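Local coordinates for bacterial regulatory proteins, TetR family (Nitrosomonas europaea, PDB 3NI7), which regulates transcription as a TetR-family protein, probably by binding DNA through an N-terminal helix-turn-helix, at the interface of chains A and B. Residues are numbered along the deposited sequence; one frame, centred on the assembly and turned at random. Chains: chain A/B, Bacterial regulatory proteins, TetR family.

Contact 1: the interface of chains A and B. Residues chain A 148, 150-151, 154-155; chain B 122, 125-126, 130, 149.
With chi1 at -66°, A:Thr151 sets its hydroxyl beside its own backbone N and sends its methyl the other way, giving B:Ser126 and B:Val122 one branch each. B:Ser126, chi1 -61°, turns its OG out from helix 115-134 toward chain A. This is part of the two-fold interface between two TetR-family chains, where the start of A helix 149-164 lies against B helix 115-134. A:Thr151 OG1 and B:Ser126 OG hydrogen-bond at 3.0 Å, with the donor undecided. The threonine CG2 packs at 3.9 Å on CG1 of B:Val122, the two side chains crossing nearly at right angles, while CG2 of the same valine slides past the methyl of A:Thr154. The A:Thr154 hydroxyl is spent within its own helix, on the carbonyl O of A:Ser150 at 2.7 Å.

At the other end, A:Ser150 OG donates to the carboxylate OE2 of B:Glu149 at 2.7 Å, nearly along the C-O axis. The amide NE2 of B:Gln130 reaches that same OE2 at 3.0 Å from above the carboxylate plane, so an intrachain bond holds the acceptor in position. Were B:Glu149 replaced by an alanine, the A:Ser150 hydroxyl would probably lose its acceptor and the B:Gln130 amide the carboxylate that fixes its rotation. A:Glu148 brings its carboxylate OE1 to 3.7 Å from B:Glu149 OE1, an approach that may raise the proton affinity of either acid.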
ATOM      1  N   GLU A 148       4.002 -11.575  11.261  1.00 99.30           N
ATOM      2  CA  GLU A 148       5.131 -10.715  11.059  1.00100.34           C
ATOM      3  C   GLU A 148       4.549  -9.293  10.778  1.00 96.95           C
ATOM      4  O   GLU A 148       3.491  -9.128  10.093  1.00 93.29           O
ATOM      5  CB  GLU A 148       6.062 -11.201   9.947  1.00102.91           C
ATOM      6  CG  GLU A 148       6.827 -12.441  10.306  1.00108.07           C
ATOM      7  CD  GLU A 148       7.648 -12.312  11.586  1.00117.18           C
ATOM      8  OE1 GLU A 148       8.403 -11.291  11.784  1.00121.05           O
ATOM      9  OE2 GLU A 148       7.550 -13.272  12.398  1.00118.67           O
ATOM     10  N   SER A 150       5.504  -6.895   8.863  1.00 93.82           N
ATOM     11  CA  SER A 150       5.271  -6.566   7.435  1.00 93.37           C
ATOM     12  C   SER A 150       4.055  -7.257   6.814  1.00 90.09           C
ATOM     13  O   SER A 150       3.380  -6.708   5.949  1.00 89.17           O
ATOM     14  CB  SER A 150       6.488  -6.848   6.584  1.00 97.28           C
ATOM     15  OG  SER A 150       7.179  -7.944   7.110  1.00100.71           O
ATOM     16  N   THR A 151       3.768  -8.461   7.253  1.00 88.76           N
ATOM     17  CA  THR A 151       2.684  -9.186   6.641  1.00 87.00           C
ATOM     18  C   THR A 151       1.457  -8.424   7.023  1.00 83.67           C
ATOM     19  O   THR A 151       0.700  -7.900   6.175  1.00 82.56           O
ATOM     20  CB  THR A 151       2.607 -10.624   7.153  1.00 87.29           C
ATOM     21  OG1 THR A 151       3.776 -11.334   6.730  1.00 91.93           O
ATOM     22  CG2 THR A 151       1.389 -11.303   6.641  1.00 84.21           C
ATOM     23  N   THR A 154       1.246  -5.213   5.315  1.00 85.11           N
ATOM     24  CA  THR A 154       0.936  -5.319   3.916  1.00 86.88           C
ATOM     25  C   THR A 154      -0.516  -5.638   3.790  1.00 84.18           C
ATOM     26  O   THR A 154      -1.169  -5.191   2.872  1.00 84.30           O
ATOM     27  CB  THR A 154       1.756  -6.369   3.265  1.00 90.52           C
ATOM     28  OG1 THR A 154       3.138  -5.954   3.326  1.00 95.14           O
ATOM     29  CG2 THR A 154       1.320  -6.553   1.809  1.00 93.14           C
ATOM     30  N   ILE A 155      -1.041  -6.383   4.748  1.00 82.45           N
ATOM     31  CA  ILE A 155      -2.459  -6.737   4.697  1.00 81.47           C
ATOM     32  C   ILE A 155      -3.329  -5.551   5.029  1.00 79.68           C
ATOM     33  O   ILE A 155      -4.375  -5.311   4.404  1.00 79.30           O
ATOM     34  CB  ILE A 155      -2.827  -7.944   5.619  1.00 80.86           C
ATOM     35  CG1 ILE A 155      -2.182  -9.261   5.089  1.00 83.17           C
ATOM     36  CG2 ILE A 155      -4.334  -8.132   5.656  1.00 78.67           C
ATOM     37  CD1 ILE A 155      -2.015 -10.409   6.141  1.00 81.99           C
TER
ATOM     38  N   VAL B 122       1.524 -10.813  -0.906  1.00103.25           N
ATOM     39  CA  VAL B 122       1.748 -10.462   0.460  1.00103.88           C
ATOM     40  C   VAL B 122       3.062 -11.095   0.951  1.00102.65           C
ATOM     41  O   VAL B 122       3.916 -10.417   1.531  1.00100.59           O
ATOM     42  CB  VAL B 122       0.570 -10.894   1.328  1.00109.02           C
ATOM     43  CG1 VAL B 122       0.902 -10.853   2.759  1.00109.50           C
ATOM     44  CG2 VAL B 122      -0.620 -10.048   1.029  1.00110.91           C
ATOM     45  N   VAL B 125       6.284  -9.639  -0.672  1.00 91.21           N
ATOM     46  CA  VAL B 125       6.581  -8.378  -0.026  1.00 89.71           C
ATOM     47  C   VAL B 125       7.294  -8.597   1.306  1.00 90.19           C
ATOM     48  O   VAL B 125       8.269  -7.924   1.571  1.00 89.26           O
ATOM     49  CB  VAL B 125       5.286  -7.540   0.225  1.00 92.13           C
ATOM     50  CG1 VAL B 125       5.522  -6.471   1.236  1.00 89.83           C
ATOM     51  CG2 VAL B 125       4.718  -6.951  -1.085  1.00 91.57           C
ATOM     52  N   SER B 126       6.815  -9.486   2.164  1.00 92.72           N
ATOM     53  CA  SER B 126       7.457  -9.612   3.458  1.00 94.09           C
ATOM     54  C   SER B 126       8.880 -10.097   3.317  1.00 93.76           C
ATOM     55  O   SER B 126       9.792  -9.530   3.924  1.00 94.12           O
ATOM     56  CB  SER B 126       6.700 -10.507   4.388  1.00 98.06           C
ATOM     57  OG  SER B 126       5.423  -9.995   4.633  1.00 98.92           O
ATOM     58  N   GLN B 130      12.106  -7.922   4.380  1.00 90.91           N
ATOM     59  CA  GLN B 130      12.953  -8.387   5.453  1.00 93.47           C
ATOM     60  C   GLN B 130      14.354  -8.569   4.941  1.00 92.62           C
ATOM     61  O   GLN B 130      15.336  -8.294   5.637  1.00 93.80           O
ATOM     62  CB  GLN B 130      12.362  -9.655   6.035  1.00 96.68           C
ATOM     63  CG  GLN B 130      11.090  -9.297   6.739  1.00 99.18           C
ATOM     64  CD  GLN B 130      10.333 -10.439   7.243  1.00105.19           C
ATOM     65  OE1 GLN B 130      10.679 -11.604   7.001  1.00110.61           O
ATOM     66  NE2 GLN B 130       9.269 -10.141   7.967  1.00109.34           N
ATOM     67  N   GLU B 149       9.913  -2.485  11.009  1.00101.26           N
ATOM     68  CA  GLU B 149       9.458  -3.256   9.870  1.00 99.00           C
ATOM     69  C   GLU B 149       8.296  -2.577   9.134  1.00 96.82           C
ATOM     70  O   GLU B 149       8.349  -2.381   7.930  1.00 93.86           O
ATOM     71  CB  GLU B 149       9.026  -4.639  10.328  1.00102.98           C
ATOM     72  CG  GLU B 149      10.073  -5.779  10.212  1.00104.88           C
ATOM     73  CD  GLU B 149       9.406  -7.133  10.278  1.00109.76           C
ATOM     74  OE1 GLU B 149       9.437  -7.764  11.346  1.00116.35           O
ATOM     75  OE2 GLU B 149       8.795  -7.525   9.277  1.00109.19           O
TER

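Contact 2: the interface of chains A and B. Residues chain A 150, 153-154, 157; chain B 150, 153-154, 157.
A:Leu157 and B:Leu157 meet at the apolar centre, CD1 to CD1 at 3.4 Å, as the two side chains slide past each other in opposite directions. Each CD1 also lies against the partner's CB, at 4.1 Å, so one methyl branch of each leucine does the touching. In both copies CG stands beside the backbone N (chi1 -75° in A and -79° in B), and the nearly extended second torsion then carries CD1 across to the other chain. The other chain buries 42 Å² of each leucine.

One turn back along the helices, A:Thr153 and B:Thr153 point their methyls tip to tip, with CG2 to CG2 at 4.0 Å. This second apolar touch is as self-matched as the first: the same residue faces its own copy across the two-fold axis. The methyls also turn toward the neighbouring threonines, A:Thr153 CG2 lying 3.6 Å from B:Thr154 OG1, with the side chains crossing at about a right angle.

Farther out the surface becomes more polar. The hydroxyl of each Thr153 is directed away from the methyl contact and lies over the CB of the opposite Ser150. In B:Thr154 the hydroxyl turns back on its own helix and donates to the carbonyl O of B:Ser150 at 2.6 Å, from above the carbonyl plane; the chain A counterpart makes the same bond with a smaller tilt. The intrahelical bond directs each Thr154 hydroxyl back to its own helix.

The patch is helix 149-164 of one chain meeting its own copy on the two-fold axis. TetR-family regulators commonly work as dimers, and this self-matched contact is likely to form the middle of such a dimer, fixing how the two subunits sit relative to each other.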
ATOM      1  N   SER A 150       5.504  -6.895   8.863  1.00 93.82           N
ATOM      2  CA  SER A 150       5.271  -6.566   7.435  1.00 93.37           C
ATOM      3  C   SER A 150       4.055  -7.257   6.814  1.00 90.09           C
ATOM      4  O   SER A 150       3.380  -6.708   5.949  1.00 89.17           O
ATOM      5  CB  SER A 150       6.488  -6.848   6.584  1.00 97.28           C
ATOM      6  OG  SER A 150       7.179  -7.944   7.110  1.00100.71           O
ATOM      7  N   THR A 153       1.207  -5.503   8.051  1.00 80.74           N
ATOM      8  CA  THR A 153       1.147  -4.176   7.470  1.00 81.96           C
ATOM      9  C   THR A 153       0.649  -4.287   6.061  1.00 82.81           C
ATOM     10  O   THR A 153      -0.251  -3.541   5.651  1.00 81.68           O
ATOM     11  CB  THR A 153       2.518  -3.422   7.443  1.00 85.04           C
ATOM     12  OG1 THR A 153       2.962  -3.199   8.786  1.00 84.76           O
ATOM     13  CG2 THR A 153       2.353  -2.085   6.783  1.00 84.35           C
ATOM     14  N   THR A 154       1.246  -5.213   5.315  1.00 85.11           N
ATOM     15  CA  THR A 154       0.936  -5.319   3.916  1.00 86.88           C
ATOM     16  C   THR A 154      -0.516  -5.638   3.790  1.00 84.18           C
ATOM     17  O   THR A 154      -1.169  -5.191   2.872  1.00 84.30           O
ATOM     18  CB  THR A 154       1.756  -6.369   3.265  1.00 90.52           C
ATOM     19  OG1 THR A 154       3.138  -5.954   3.326  1.00 95.14           O
ATOM     20  CG2 THR A 154       1.320  -6.553   1.809  1.00 93.14           C
ATOM     21  N   LEU A 157      -2.662  -2.320   4.819  1.00 81.45           N
ATOM     22  CA  LEU A 157      -2.649  -1.498   3.629  1.00 84.35           C
ATOM     23  C   LEU A 157      -3.557  -1.999   2.514  1.00 86.18           C
ATOM     24  O   LEU A 157      -4.398  -1.270   2.024  1.00 85.87           O
ATOM     25  CB  LEU A 157      -1.222  -1.381   3.095  1.00 87.56           C
ATOM     26  CG  LEU A 157      -0.399  -0.434   3.959  1.00 87.15           C
ATOM     27  CD1 LEU A 157       0.896  -0.096   3.312  1.00 91.12           C
ATOM     28  CD2 LEU A 157      -1.162   0.783   4.135  1.00 84.75           C
TER
ATOM     29  N   SER B 150       7.257  -2.203   9.863  1.00 98.68           N
ATOM     30  CA  SER B 150       6.098  -1.538   9.243  1.00 98.50           C
ATOM     31  C   SER B 150       6.430  -0.268   8.505  1.00 95.17           C
ATOM     32  O   SER B 150       5.907  -0.050   7.403  1.00 93.76           O
ATOM     33  CB  SER B 150       5.009  -1.218  10.254  1.00103.11           C
ATOM     34  OG  SER B 150       5.547  -0.869  11.501  1.00105.04           O
ATOM     35  N   THR B 153       8.078  -1.067   5.474  1.00 85.14           N
ATOM     36  CA  THR B 153       7.123  -1.719   4.569  1.00 86.35           C
ATOM     37  C   THR B 153       6.288  -0.623   3.952  1.00 87.58           C
ATOM     38  O   THR B 153       6.122  -0.546   2.718  1.00 86.38           O
ATOM     39  CB  THR B 153       6.166  -2.715   5.280  1.00 89.29           C
ATOM     40  OG1 THR B 153       6.928  -3.739   5.881  1.00 88.78           O
ATOM     41  CG2 THR B 153       5.234  -3.296   4.319  1.00 89.43           C
ATOM     42  N   THR B 154       5.769   0.227   4.830  1.00 90.10           N
ATOM     43  CA  THR B 154       4.876   1.251   4.394  1.00 92.22           C
ATOM     44  C   THR B 154       5.574   2.069   3.351  1.00 89.27           C
ATOM     45  O   THR B 154       4.963   2.447   2.350  1.00 89.49           O
ATOM     46  CB  THR B 154       4.438   2.091   5.549  1.00 95.62           C
ATOM     47  OG1 THR B 154       3.789   1.230   6.490  1.00100.75           O
ATOM     48  CG2 THR B 154       3.470   3.149   5.091  1.00 99.39           C
ATOM     49  N   LEU B 157       6.102  -0.007   0.015  1.00 86.49           N
ATOM     50  CA  LEU B 157       4.834   0.003  -0.673  1.00 89.87           C
ATOM     51  C   LEU B 157       4.519   1.312  -1.360  1.00 92.28           C
ATOM     52  O   LEU B 157       4.247   1.330  -2.546  1.00 92.20           O
ATOM     53  CB  LEU B 157       3.707  -0.355   0.290  1.00 93.28           C
ATOM     54  CG  LEU B 157       3.628  -1.888   0.539  1.00 93.13           C
ATOM     55  CD1 LEU B 157       2.399  -2.350   1.321  1.00 97.56           C
ATOM     56  CD2 LEU B 157       3.612  -2.625  -0.760  1.00 90.19           C
TER

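Contact 1 and contact 2 have C-alpha centres about 6 Å apart and share A:Ser150 and A:Thr154, so they form one continuous piece of the two-fold interface. Helix 149-164 of chain A serves both: in contact 2 it meets the same helix of chain B, and in contact 1 it meets mainly B helix 115-134. Contact 2 lies on the symmetry axis, whereas contact 1 lies to one side and has a twin with the chains exchanged. Each helix 149-164 is therefore held by two elements of its partner, which probably fixes the subunit arrangement and with it the relative placement of the DNA-binding regions.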